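Local structure of Lic11098 (Leptospira interrogans serogroup Icterohaemorrhagiae serovar copenhageni, 4U08) at residues I62-N67 against I85-N90; L68-L73 against L91-L96; T286-N291 against N306-L311. The protein is of unknown function but forms a leucine-rich repeat solenoid that binds calcium and zinc ions in the crystal and is a candidate virulence factor of this human pathogen. All blocks are in the same frame, centred on the assembly; numbering follows the deposited sequence.

Interaction 1: residues I62-N67 against I85-N90; sequences IGKLQN and IGQLQN
ND2 of N90 donates a hydrogen bond to the backbone O of Q66 at 2.7 Å, in the carbonyl plane. Q66 answers with its side chain: NE2 of Q66 donates to O of Q87 at 2.9 Å. This N-H comes in from above the carbonyl plane of Q87, 56° out of it, so it does not use a lone pair. The Q66 chain is bent at chi2 (-61°), and this bend brings its amide back over its own turn. There NE2 also makes a weak bond to O of G63. The amides of N67 and N90 run side by side with their planes 7° apart. Water 2 accepts a weak bond from ND2 of N90 and donates to OD1 of N67. Water 1 accepts from N of N90 and lies within reach of O of L65.

Both segments are the same turn of successive leucine-rich repeats. Each ends a short 3-10 segment and leads into the next strand, with L65 and L88 each at the centre of an inverse gamma turn. The pattern continues along the solenoid: Q89 NE2 bonds O of Q110, while N67 ND2 bonds O of Q43.

On the buried side, L88 sets CD2 against two carbonyl oxygens of the preceding turn. It lies 3.2 Å from O of L65 and 3.3 Å from O of I62. The same methyl meets CB of L65. Above G63, CB of Q87 rests 3.4 Å from O of G63. OE1 of Q87 also lies near that oxygen, but these are two acceptors and do not bond.

Interaction 2: residues L68-L73 against L91-L96; sequences LQQLHL and LQKLKL
Q70 pairs with K93, L71 with L94 and H72 with K95. Strands 70-72 and 93-95 thus run in parallel, with axes 5.0 Å and 5° apart. O of Q69 accepts two N-H groups, from Q92 and K93. Then L71 N bonds O of K93, K95 N bonds O of L71 at 3.0 Å, and L73 N bonds O of K95.

Polar chains share the face of Q70 and H72. NE2 of H72 donates to OE1 of Q70 at 2.8 Å, in the ring plane and on a lone pair of the amide. This bond helps to fix the rotation of the imidazole. K93 runs beside Q70, with CE 3.6 Å from OE1 of Q70; its NZ forms a salt bridge with E116. K95 lies alongside H72, with CD 3.5 Å from ND1 of H72.

L71 and L94 lie on the other face, and L91, L73 and L96 of the flanking loops pack beside them. CD1 of L91 reaches CB of L71 at 3.8 Å. CG of L91 is anti to its backbone N (chi1 -157°), which carries the branch toward the earlier strand. CD1 of L94 meets CD2 of L71, and CD2 of L96 meets CB of L73.

These are consecutive rungs of the leucine-rich repeat solenoid. Strand 70-72 is flanked by strand 47-49, where L71 touches L48. Strand 93-95 is flanked by strand 116-118, where L94 touches L117.

Interaction 3: residues T286-N291 against N306-L311; sequences TTLPEN and NQLNFL
L308 packs its CD2 methyl against the backbone of T286-L288. This methyl is 3.7 Å from N of T287 and 3.8 Å from C of T286. It also meets CG of L288 at 4.1 Å, and the L288 and L308 side chains cross at about a right angle. L288 places CG anti to its carbonyl carbon (chi1 -64°). From there its CD1 reaches CD2 of L311, 4.2 Å away, with the two chains side by side and pointing the same way. At the outer end, CG2 of T286 faces OE1 of Q307 at 4.0 Å. These two chains also run side by side. CA of T286 lies near O of Q307.

The backbones are linked through solvent. Water 3 accepts from N of L288 at 2.9 Å and donates to O of F310 at 2.7 Å. It thus bridges two polar groups of neighbouring turns.

Both segments are loops that leave the strands of successive leucine-rich repeats, 277-279 and 300-302. L288 keeps the 23-residue repeat spacing with L311, while T286 is nearest L308, one residue short of it. The leucines L288, L308 and L311 are buried, while T286 and T287 are exposed.

Further out, the next turn positions L308. Its backbone N donates to OD1 of N329, and its backbone also bonds Q330. On the other side, Q307 shares a backbone bond with L285. T286 has one with T263 of the preceding turn.

Interactions 1 and 2 are neighbours, with centres 10 Å apart, and their segments alternate along the chain. Residues 62-67 run straight into 68-73, and 85-90 into 91-96. Together they join the same two successive turns, first at the loops and then at the strands. They touch where CD1 of I85 packs 3.9 Å from CD2 of L71. Interaction 3 comes much later in the chain, on the other side of its centre. Its centre is 61 Å from that of interaction 1 and 53 Å from that of interaction 2. It joins the loops that follow strands 277-279 and 300-302. All three thus stack adjacent turns of one elongated leucine-rich repeat solenoid.

Interaction 1: residues I62-N67 against I85-N90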
ATOM      1  N   ILE A  62      31.039  13.079 -13.346  1.00 62.70           N
ATOM      2  CA  ILE A  62      29.595  12.873 -13.534  1.00 62.12           C
ATOM      3  C   ILE A  62      28.854  14.201 -13.319  1.00 63.61           C
ATOM      4  O   ILE A  62      27.842  14.434 -13.977  1.00 63.29           O
ATOM      5  CB  ILE A  62      29.000  11.679 -12.718  1.00 65.05           C
ATOM      6  CG1 ILE A  62      27.669  11.177 -13.348  1.00 65.46           C
ATOM      7  CG2 ILE A  62      28.829  12.007 -11.229  1.00 65.50           C
ATOM      8  CD1 ILE A  62      27.386   9.672 -13.197  1.00 71.00           C
ATOM      9  N   GLY A  63      29.421  15.073 -12.474  1.00 57.91           N
ATOM     10  CA  GLY A  63      28.894  16.398 -12.178  1.00 56.44           C
ATOM     11  C   GLY A  63      28.855  17.341 -13.367  1.00 59.85           C
ATOM     12  O   GLY A  63      28.121  18.329 -13.333  1.00 58.87           O
ATOM     13  N   LYS A  64      29.633  17.049 -14.441  1.00 56.92           N
ATOM     14  CA  LYS A  64      29.675  17.899 -15.647  1.00 56.67           C
ATOM     15  C   LYS A  64      28.452  17.735 -16.574  1.00 59.22           C
ATOM     16  O   LYS A  64      28.253  18.565 -17.468  1.00 57.68           O
ATOM     17  CB  LYS A  64      30.990  17.706 -16.443  1.00 60.14           C
ATOM     18  CG  LYS A  64      32.284  17.974 -15.656  1.00 76.82           C
ATOM     19  CD  LYS A  64      32.853  19.417 -15.676  1.00 87.77           C
ATOM     20  CE  LYS A  64      32.957  19.907 -14.254  1.00 98.23           C
ATOM     21  NZ  LYS A  64      33.163  21.377 -14.191  1.00103.74           N
ATOM     22  N   LEU A  65      27.630  16.686 -16.359  1.00 55.28           N
ATOM     23  CA  LEU A  65      26.439  16.413 -17.178  1.00 53.74           C
ATOM     24  C   LEU A  65      25.305  17.382 -16.815  1.00 55.53           C
ATOM     25  O   LEU A  65      24.322  17.000 -16.181  1.00 55.39           O
ATOM     26  CB  LEU A  65      26.017  14.928 -17.050  1.00 53.90           C
ATOM     27  CG  LEU A  65      27.105  13.887 -17.322  1.00 59.30           C
ATOM     28  CD1 LEU A  65      26.663  12.496 -16.888  1.00 59.76           C
ATOM     29  CD2 LEU A  65      27.509  13.875 -18.794  1.00 61.74           C
ATOM     30  N   GLN A  66      25.452  18.654 -17.225  1.00 51.56           N
ATOM     31  CA  GLN A  66      24.503  19.730 -16.923  1.00 51.64           C
ATOM     32  C   GLN A  66      23.154  19.579 -17.627  1.00 56.84           C
ATOM     33  O   GLN A  66      22.193  20.210 -17.189  1.00 56.63           O
ATOM     34  CB  GLN A  66      25.109  21.121 -17.187  1.00 52.82           C
ATOM     35  CG  GLN A  66      26.340  21.450 -16.323  1.00 67.08           C
ATOM     36  CD  GLN A  66      26.032  21.458 -14.838  1.00 75.52           C
ATOM     37  OE1 GLN A  66      25.333  22.344 -14.322  1.00 66.03           O
ATOM     38  NE2 GLN A  66      26.536  20.462 -14.124  1.00 59.51           N
ATOM     39  N   ASN A  67      23.065  18.749 -18.683  1.00 53.63           N
ATOM     40  CA  ASN A  67      21.787  18.512 -19.357  1.00 54.32           C
ATOM     41  C   ASN A  67      21.085  17.220 -18.897  1.00 58.14           C
ATOM     42  O   ASN A  67      19.950  16.971 -19.309  1.00 57.54           O
ATOM     43  CB  ASN A  67      21.947  18.567 -20.877  1.00 57.09           C
ATOM     44  CG  ASN A  67      22.096  19.983 -21.384  1.00 77.34           C
ATOM     45  OD1 ASN A  67      21.216  20.838 -21.187  1.00 69.34           O
ATOM     46  ND2 ASN A  67      23.231  20.273 -22.007  1.00 68.25           N
ATOM     47  N   ILE A  85      27.625  15.085  -7.298  1.00 56.60           N
ATOM     48  CA  ILE A  85      26.275  14.684  -7.692  1.00 55.56           C
ATOM     49  C   ILE A  85      25.316  15.882  -7.607  1.00 56.31           C
ATOM     50  O   ILE A  85      24.406  15.981  -8.425  1.00 55.95           O
ATOM     51  CB  ILE A  85      25.782  13.421  -6.925  1.00 58.58           C
ATOM     52  CG1 ILE A  85      24.710  12.647  -7.728  1.00 59.23           C
ATOM     53  CG2 ILE A  85      25.324  13.718  -5.487  1.00 58.41           C
ATOM     54  CD1 ILE A  85      25.276  11.652  -8.737  1.00 68.30           C
ATOM     55  N   GLY A  86      25.586  16.803  -6.672  1.00 50.86           N
ATOM     56  CA  GLY A  86      24.812  18.024  -6.472  1.00 49.10           C
ATOM     57  C   GLY A  86      24.897  19.025  -7.605  1.00 51.75           C
ATOM     58  O   GLY A  86      24.097  19.955  -7.653  1.00 49.73           O
ATOM     59  N   GLN A  87      25.871  18.846  -8.529  1.00 49.93           N
ATOM     60  CA  GLN A  87      26.085  19.726  -9.690  1.00 50.67           C
ATOM     61  C   GLN A  87      25.075  19.479 -10.828  1.00 56.19           C
ATOM     62  O   GLN A  87      24.932  20.333 -11.714  1.00 56.15           O
ATOM     63  CB  GLN A  87      27.515  19.569 -10.226  1.00 51.86           C
ATOM     64  CG  GLN A  87      28.602  20.043  -9.255  1.00 64.83           C
ATOM     65  CD  GLN A  87      30.008  19.750  -9.736  1.00 86.55           C
ATOM     66  OE1 GLN A  87      30.252  19.412 -10.906  1.00 83.55           O
ATOM     67  NE2 GLN A  87      30.973  19.891  -8.841  1.00 76.91           N
ATOM     68  N   LEU A  88      24.371  18.326 -10.802  1.00 52.81           N
ATOM     69  CA  LEU A  88      23.366  17.940 -11.806  1.00 51.89           C
ATOM     70  C   LEU A  88      22.085  18.780 -11.667  1.00 55.54           C
ATOM     71  O   LEU A  88      21.033  18.290 -11.240  1.00 56.63           O
ATOM     72  CB  LEU A  88      23.083  16.436 -11.707  1.00 51.70           C
ATOM     73  CG  LEU A  88      24.274  15.509 -11.919  1.00 55.70           C
ATOM     74  CD1 LEU A  88      23.902  14.073 -11.619  1.00 55.07           C
ATOM     75  CD2 LEU A  88      24.818  15.620 -13.329  1.00 60.27           C
ATOM     76  N   GLN A  89      22.178  20.060 -12.042  1.00 50.74           N
ATOM     77  CA  GLN A  89      21.087  21.026 -11.885  1.00 50.62           C
ATOM     78  C   GLN A  89      19.824  20.755 -12.741  1.00 53.97           C
ATOM     79  O   GLN A  89      18.780  21.328 -12.429  1.00 52.78           O
ATOM     80  CB  GLN A  89      21.581  22.469 -12.081  1.00 51.69           C
ATOM     81  CG  GLN A  89      22.463  22.986 -10.929  1.00 71.38           C
ATOM     82  CD  GLN A  89      21.815  22.862  -9.560  1.00 90.07           C
ATOM     83  OE1 GLN A  89      20.892  23.611  -9.212  1.00 89.08           O
ATOM     84  NE2 GLN A  89      22.278  21.902  -8.758  1.00 69.32           N
ATOM     85  N   ASN A  90      19.894  19.885 -13.765  1.00 51.31           N
ATOM     86  CA  ASN A  90      18.685  19.539 -14.536  1.00 51.48           C
ATOM     87  C   ASN A  90      18.097  18.169 -14.151  1.00 52.31           C
ATOM     88  O   ASN A  90      17.032  17.795 -14.652  1.00 53.77           O
ATOM     89  CB  ASN A  90      18.920  19.652 -16.050  1.00 53.11           C
ATOM     90  CG  ASN A  90      18.828  21.080 -16.548  1.00 76.70           C
ATOM     91  OD1 ASN A  90      17.888  21.824 -16.236  1.00 64.76           O
ATOM     92  ND2 ASN A  90      19.803  21.508 -17.327  1.00 72.07           N
TER
HETATM   93  O   HOH W   1      21.724  18.024 -14.825  1.00 51.77           O
HETATM   94  O   HOH W   2      20.200  23.142 -20.114  1.00 57.33           O

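Interaction 2: residues L68-L73 against L91-L96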
ATOM      1  N   LEU A  68      21.741  16.415 -18.023  1.00 54.48           N
ATOM      2  CA  LEU A  68      21.191  15.148 -17.526  1.00 53.36           C
ATOM      3  C   LEU A  68      19.906  15.338 -16.725  1.00 55.98           C
ATOM      4  O   LEU A  68      19.902  16.087 -15.752  1.00 55.40           O
ATOM      5  CB  LEU A  68      22.241  14.381 -16.714  1.00 53.20           C
ATOM      6  CG  LEU A  68      21.986  12.878 -16.492  1.00 57.56           C
ATOM      7  CD1 LEU A  68      22.109  12.085 -17.787  1.00 57.25           C
ATOM      8  CD2 LEU A  68      22.949  12.321 -15.464  1.00 60.77           C
ATOM      9  N   GLN A  69      18.807  14.681 -17.169  1.00 51.28           N
ATOM     10  CA  GLN A  69      17.474  14.741 -16.550  1.00 49.75           C
ATOM     11  C   GLN A  69      17.160  13.466 -15.777  1.00 49.99           C
ATOM     12  O   GLN A  69      16.386  13.507 -14.818  1.00 48.46           O
ATOM     13  CB  GLN A  69      16.401  14.984 -17.621  1.00 51.40           C
ATOM     14  CG  GLN A  69      16.527  16.353 -18.312  1.00 57.76           C
ATOM     15  CD  GLN A  69      15.430  16.612 -19.318  1.00 66.70           C
ATOM     16  OE1 GLN A  69      15.150  15.792 -20.205  1.00 60.91           O
ATOM     17  NE2 GLN A  69      14.820  17.787 -19.234  1.00 55.57           N
ATOM     18  N   GLN A  70      17.753  12.325 -16.198  1.00 46.38           N
ATOM     19  CA  GLN A  70      17.519  11.036 -15.554  1.00 47.14           C
ATOM     20  C   GLN A  70      18.797  10.236 -15.395  1.00 53.61           C
ATOM     21  O   GLN A  70      19.521   9.998 -16.374  1.00 52.25           O
ATOM     22  CB  GLN A  70      16.474  10.194 -16.327  1.00 47.99           C
ATOM     23  CG  GLN A  70      15.076  10.805 -16.367  1.00 57.04           C
ATOM     24  CD  GLN A  70      14.030   9.834 -16.864  1.00 68.22           C
ATOM     25  OE1 GLN A  70      14.103   8.615 -16.655  1.00 64.73           O
ATOM     26  NE2 GLN A  70      12.995  10.363 -17.469  1.00 54.23           N
ATOM     27  N   LEU A  71      19.055   9.794 -14.154  1.00 51.37           N
ATOM     28  CA  LEU A  71      20.204   8.978 -13.840  1.00 52.24           C
ATOM     29  C   LEU A  71      19.727   7.677 -13.201  1.00 56.73           C
ATOM     30  O   LEU A  71      19.229   7.687 -12.072  1.00 57.16           O
ATOM     31  CB  LEU A  71      21.201   9.757 -12.943  1.00 52.71           C
ATOM     32  CG  LEU A  71      22.469   9.021 -12.505  1.00 57.47           C
ATOM     33  CD1 LEU A  71      23.279   8.526 -13.704  1.00 58.12           C
ATOM     34  CD2 LEU A  71      23.329   9.918 -11.631  1.00 59.67           C
ATOM     35  N   HIS A  72      19.839   6.569 -13.954  1.00 52.83           N
ATOM     36  CA  HIS A  72      19.425   5.229 -13.524  1.00 53.33           C
ATOM     37  C   HIS A  72      20.676   4.475 -13.071  1.00 57.58           C
ATOM     38  O   HIS A  72      21.558   4.177 -13.878  1.00 57.26           O
ATOM     39  CB  HIS A  72      18.681   4.493 -14.666  1.00 53.90           C
ATOM     40  CG  HIS A  72      17.429   5.188 -15.109  1.00 57.33           C
ATOM     41  ND1 HIS A  72      16.178   4.708 -14.763  1.00 59.19           N
ATOM     42  CD2 HIS A  72      17.274   6.323 -15.834  1.00 58.97           C
ATOM     43  CE1 HIS A  72      15.309   5.562 -15.287  1.00 58.44           C
ATOM     44  NE2 HIS A  72      15.920   6.547 -15.940  1.00 58.82           N
ATOM     45  N   LEU A  73      20.781   4.226 -11.768  1.00 53.53           N
ATOM     46  CA  LEU A  73      21.941   3.568 -11.181  1.00 53.87           C
ATOM     47  C   LEU A  73      21.544   2.402 -10.291  1.00 56.46           C
ATOM     48  O   LEU A  73      22.287   2.030  -9.379  1.00 56.12           O
ATOM     49  CB  LEU A  73      22.717   4.595 -10.351  1.00 54.51           C
ATOM     50  CG  LEU A  73      23.810   5.357 -11.051  1.00 59.91           C
ATOM     51  CD1 LEU A  73      24.242   6.518 -10.206  1.00 60.25           C
ATOM     52  CD2 LEU A  73      25.000   4.458 -11.318  1.00 63.22           C
ATOM     53  N   LEU A  91      18.774  17.436 -13.252  1.00 44.28           N
ATOM     54  CA  LEU A  91      18.331  16.123 -12.799  1.00 42.71           C
ATOM     55  C   LEU A  91      16.926  16.168 -12.171  1.00 47.11           C
ATOM     56  O   LEU A  91      16.675  16.940 -11.239  1.00 46.93           O
ATOM     57  CB  LEU A  91      19.340  15.497 -11.838  1.00 41.83           C
ATOM     58  CG  LEU A  91      19.311  13.961 -11.720  1.00 46.32           C
ATOM     59  CD1 LEU A  91      19.740  13.273 -13.020  1.00 46.75           C
ATOM     60  CD2 LEU A  91      20.192  13.499 -10.602  1.00 48.29           C
ATOM     61  N   GLN A  92      16.005  15.382 -12.748  1.00 42.16           N
ATOM     62  CA  GLN A  92      14.626  15.266 -12.267  1.00 40.95           C
ATOM     63  C   GLN A  92      14.372  13.911 -11.637  1.00 43.49           C
ATOM     64  O   GLN A  92      13.493  13.783 -10.791  1.00 44.02           O
ATOM     65  CB  GLN A  92      13.642  15.502 -13.414  1.00 42.58           C
ATOM     66  CG  GLN A  92      13.575  16.966 -13.843  1.00 56.00           C
ATOM     67  CD  GLN A  92      12.810  17.188 -15.131  1.00 76.60           C
ATOM     68  OE1 GLN A  92      12.799  16.351 -16.051  1.00 70.46           O
ATOM     69  NE2 GLN A  92      12.188  18.357 -15.235  1.00 64.27           N
ATOM     70  N   LYS A  93      15.120  12.892 -12.048  1.00 40.68           N
ATOM     71  CA  LYS A  93      14.927  11.547 -11.544  1.00 41.04           C
ATOM     72  C   LYS A  93      16.264  10.937 -11.165  1.00 46.59           C
ATOM     73  O   LYS A  93      17.183  10.912 -11.982  1.00 47.32           O
ATOM     74  CB  LYS A  93      14.214  10.698 -12.622  1.00 42.75           C
ATOM     75  CG  LYS A  93      13.349   9.566 -12.099  1.00 64.01           C
ATOM     76  CD  LYS A  93      12.821   8.648 -13.227  1.00 75.43           C
ATOM     77  CE  LYS A  93      11.728   9.245 -14.091  1.00 86.93           C
ATOM     78  NZ  LYS A  93      10.449   9.443 -13.356  1.00 96.79           N
ATOM     79  N   LEU A  94      16.377  10.441  -9.929  1.00 42.70           N
ATOM     80  CA  LEU A  94      17.591   9.780  -9.475  1.00 41.89           C
ATOM     81  C   LEU A  94      17.205   8.432  -8.911  1.00 44.89           C
ATOM     82  O   LEU A  94      16.538   8.366  -7.876  1.00 43.84           O
ATOM     83  CB  LEU A  94      18.378  10.674  -8.474  1.00 42.23           C
ATOM     84  CG  LEU A  94      19.639  10.082  -7.824  1.00 46.76           C
ATOM     85  CD1 LEU A  94      20.669   9.638  -8.856  1.00 46.57           C
ATOM     86  CD2 LEU A  94      20.253  11.072  -6.807  1.00 49.11           C
ATOM     87  N   LYS A  95      17.588   7.355  -9.614  1.00 42.95           N
ATOM     88  CA  LYS A  95      17.244   5.984  -9.227  1.00 44.31           C
ATOM     89  C   LYS A  95      18.452   5.209  -8.716  1.00 50.79           C
ATOM     90  O   LYS A  95      19.360   4.887  -9.477  1.00 51.04           O
ATOM     91  CB  LYS A  95      16.502   5.241 -10.364  1.00 46.47           C
ATOM     92  CG  LYS A  95      15.162   5.901 -10.704  1.00 70.52           C
ATOM     93  CD  LYS A  95      14.387   5.170 -11.790  1.00 86.10           C
ATOM     94  CE  LYS A  95      13.231   4.373 -11.232  1.00104.06           C
ATOM     95  NZ  LYS A  95      12.321   3.887 -12.304  1.00116.05           N
ATOM     96  N   LEU A  96      18.463   4.920  -7.412  1.00 47.13           N
ATOM     97  CA  LEU A  96      19.577   4.249  -6.750  1.00 46.98           C
ATOM     98  C   LEU A  96      19.154   3.026  -5.986  1.00 50.37           C
ATOM     99  O   LEU A  96      19.882   2.592  -5.087  1.00 48.62           O
ATOM    100  CB  LEU A  96      20.267   5.245  -5.797  1.00 47.34           C
ATOM    101  CG  LEU A  96      21.042   6.380  -6.469  1.00 52.20           C
ATOM    102  CD1 LEU A  96      21.148   7.565  -5.565  1.00 52.38           C
ATOM    103  CD2 LEU A  96      22.411   5.922  -6.890  1.00 55.10           C
TER

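Interaction 3: residues T286-N291 against N306-L311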
ATOM      1  N   THR A 286     -17.374 -11.359  17.685  1.00 32.37           N
ATOM      2  CA  THR A 286     -18.432 -12.135  18.316  1.00 32.75           C
ATOM      3  C   THR A 286     -19.786 -11.677  17.783  1.00 35.97           C
ATOM      4  O   THR A 286     -20.717 -12.468  17.695  1.00 34.95           O
ATOM      5  CB  THR A 286     -18.297 -12.066  19.853  1.00 41.36           C
ATOM      6  OG1 THR A 286     -18.107 -10.706  20.226  1.00 44.22           O
ATOM      7  CG2 THR A 286     -17.100 -12.872  20.365  1.00 38.31           C
ATOM      8  N   THR A 287     -19.866 -10.431  17.303  1.00 33.52           N
ATOM      9  CA  THR A 287     -21.107  -9.882  16.739  1.00 34.21           C
ATOM     10  C   THR A 287     -20.820  -8.812  15.641  1.00 37.63           C
ATOM     11  O   THR A 287     -19.712  -8.285  15.620  1.00 37.95           O
ATOM     12  CB  THR A 287     -21.954  -9.279  17.898  1.00 43.92           C
ATOM     13  OG1 THR A 287     -23.261  -9.001  17.407  1.00 51.70           O
ATOM     14  CG2 THR A 287     -21.323  -8.007  18.506  1.00 38.97           C
ATOM     15  N   LEU A 288     -21.796  -8.503  14.757  1.00 34.67           N
ATOM     16  CA  LEU A 288     -21.687  -7.383  13.796  1.00 34.09           C
ATOM     17  C   LEU A 288     -22.740  -6.356  14.185  1.00 36.84           C
ATOM     18  O   LEU A 288     -23.869  -6.759  14.488  1.00 35.34           O
ATOM     19  CB  LEU A 288     -21.914  -7.778  12.329  1.00 34.37           C
ATOM     20  CG  LEU A 288     -20.928  -8.737  11.688  1.00 39.53           C
ATOM     21  CD1 LEU A 288     -21.413  -9.115  10.305  1.00 39.86           C
ATOM     22  CD2 LEU A 288     -19.506  -8.134  11.615  1.00 41.80           C
ATOM     23  N   PRO A 289     -22.443  -5.029  14.139  1.00 34.21           N
ATOM     24  CA  PRO A 289     -23.491  -4.045  14.461  1.00 33.27           C
ATOM     25  C   PRO A 289     -24.606  -4.045  13.418  1.00 35.00           C
ATOM     26  O   PRO A 289     -24.354  -4.410  12.261  1.00 34.25           O
ATOM     27  CB  PRO A 289     -22.725  -2.719  14.443  1.00 34.86           C
ATOM     28  CG  PRO A 289     -21.560  -2.947  13.526  1.00 38.07           C
ATOM     29  CD  PRO A 289     -21.171  -4.368  13.745  1.00 34.70           C
ATOM     30  N   GLU A 290     -25.833  -3.628  13.795  1.00 31.47           N
ATOM     31  CA  GLU A 290     -26.956  -3.547  12.836  1.00 32.89           C
ATOM     32  C   GLU A 290     -26.626  -2.558  11.685  1.00 35.46           C
ATOM     33  O   GLU A 290     -27.103  -2.715  10.562  1.00 34.36           O
ATOM     34  CB  GLU A 290     -28.275  -3.161  13.528  1.00 35.32           C
ATOM     35  CG  GLU A 290     -28.295  -1.785  14.180  1.00 54.35           C
ATOM     36  CD  GLU A 290     -29.565  -1.425  14.933  1.00 82.35           C
ATOM     37  OE1 GLU A 290     -29.499  -1.264  16.174  1.00 82.36           O
ATOM     38  OE2 GLU A 290     -30.624  -1.288  14.279  1.00 73.92           O
ATOM     39  N   ASN A 291     -25.758  -1.582  11.985  1.00 31.97           N
ATOM     40  CA  ASN A 291     -25.290  -0.522  11.086  1.00 31.33           C
ATOM     41  C   ASN A 291     -24.532  -1.030   9.864  1.00 34.77           C
ATOM     42  O   ASN A 291     -24.360  -0.270   8.906  1.00 34.78           O
ATOM     43  CB  ASN A 291     -24.430   0.454  11.873  1.00 34.17           C
ATOM     44  CG  ASN A 291     -25.119   1.006  13.106  1.00 55.37           C
ATOM     45  OD1 ASN A 291     -25.625   2.133  13.087  1.00 44.70           O
ATOM     46  ND2 ASN A 291     -25.193   0.191  14.192  1.00 41.81           N
ATOM     47  N   ASN A 306     -13.683 -15.654  12.190  1.00 26.79           N
ATOM     48  CA  ASN A 306     -14.132 -14.883  13.320  1.00 28.47           C
ATOM     49  C   ASN A 306     -14.846 -15.910  14.254  1.00 34.16           C
ATOM     50  O   ASN A 306     -14.776 -17.138  14.049  1.00 36.67           O
ATOM     51  CB  ASN A 306     -15.134 -13.829  12.871  1.00 38.09           C
ATOM     52  CG  ASN A 306     -14.546 -12.585  12.365  1.00 69.32           C
ATOM     53  OD1 ASN A 306     -14.814 -12.155  11.242  1.00 75.64           O
ATOM     54  ND2 ASN A 306     -13.702 -11.998  13.165  1.00 57.19           N
ATOM     55  N   GLN A 307     -15.588 -15.408  15.216  1.00 31.12           N
ATOM     56  CA  GLN A 307     -16.319 -16.201  16.183  1.00 30.73           C
ATOM     57  C   GLN A 307     -17.780 -15.814  16.137  1.00 33.30           C
ATOM     58  O   GLN A 307     -18.451 -15.849  17.163  1.00 33.73           O
ATOM     59  CB  GLN A 307     -15.718 -15.962  17.583  1.00 32.79           C
ATOM     60  CG  GLN A 307     -14.320 -16.564  17.793  1.00 50.80           C
ATOM     61  CD  GLN A 307     -13.627 -16.041  19.046  1.00 75.06           C
ATOM     62  OE1 GLN A 307     -14.256 -15.671  20.059  1.00 61.21           O
ATOM     63  NE2 GLN A 307     -12.299 -16.015  19.012  1.00 75.47           N
ATOM     64  N   LEU A 308     -18.285 -15.395  14.956  1.00 28.89           N
ATOM     65  CA  LEU A 308     -19.697 -15.000  14.845  1.00 30.39           C
ATOM     66  C   LEU A 308     -20.667 -16.149  15.093  1.00 32.98           C
ATOM     67  O   LEU A 308     -20.493 -17.225  14.531  1.00 31.66           O
ATOM     68  CB  LEU A 308     -19.979 -14.401  13.466  1.00 30.64           C
ATOM     69  CG  LEU A 308     -19.264 -13.101  13.140  1.00 34.67           C
ATOM     70  CD1 LEU A 308     -19.361 -12.819  11.640  1.00 35.28           C
ATOM     71  CD2 LEU A 308     -19.837 -11.942  13.963  1.00 35.67           C
ATOM     72  N   ASN A 309     -21.691 -15.920  15.921  1.00 30.85           N
ATOM     73  CA  ASN A 309     -22.714 -16.935  16.198  1.00 30.74           C
ATOM     74  C   ASN A 309     -23.888 -16.656  15.352  1.00 31.30           C
ATOM     75  O   ASN A 309     -24.567 -17.581  14.922  1.00 31.63           O
ATOM     76  CB  ASN A 309     -23.144 -16.917  17.681  1.00 35.46           C
ATOM     77  CG  ASN A 309     -22.187 -17.681  18.552  1.00 50.98           C
ATOM     78  OD1 ASN A 309     -21.827 -18.821  18.254  1.00 40.52           O
ATOM     79  ND2 ASN A 309     -21.737 -17.055  19.623  1.00 46.63           N
ATOM     80  N   PHE A 310     -24.113 -15.364  15.064  1.00 27.49           N
ATOM     81  CA  PHE A 310     -25.237 -14.908  14.268  1.00 27.67           C
ATOM     82  C   PHE A 310     -24.845 -13.681  13.459  1.00 33.43           C
ATOM     83  O   PHE A 310     -23.837 -13.019  13.735  1.00 32.58           O
ATOM     84  CB  PHE A 310     -26.459 -14.532  15.161  1.00 30.29           C
ATOM     85  CG  PHE A 310     -26.987 -15.651  16.027  1.00 33.17           C
ATOM     86  CD1 PHE A 310     -27.841 -16.616  15.501  1.00 37.04           C
ATOM     87  CD2 PHE A 310     -26.628 -15.742  17.371  1.00 37.31           C
ATOM     88  CE1 PHE A 310     -28.290 -17.687  16.298  1.00 38.01           C
ATOM     89  CE2 PHE A 310     -27.105 -16.789  18.176  1.00 38.19           C
ATOM     90  CZ  PHE A 310     -27.936 -17.745  17.633  1.00 36.37           C
ATOM     91  N   LEU A 311     -25.679 -13.385  12.475  1.00 31.17           N
ATOM     92  CA  LEU A 311     -25.593 -12.201  11.617  1.00 32.23           C
ATOM     93  C   LEU A 311     -26.815 -11.325  11.876  1.00 38.18           C
ATOM     94  O   LEU A 311     -27.922 -11.860  12.003  1.00 36.59           O
ATOM     95  CB  LEU A 311     -25.596 -12.606  10.135  1.00 32.16           C
ATOM     96  CG  LEU A 311     -24.488 -13.508   9.648  1.00 35.27           C
ATOM     97  CD1 LEU A 311     -24.710 -13.859   8.198  1.00 36.13           C
ATOM     98  CD2 LEU A 311     -23.096 -12.895   9.899  1.00 37.04           C
TER
HETATM   99  O   HOH W   3     -23.867 -10.480  14.680  1.00 37.16           O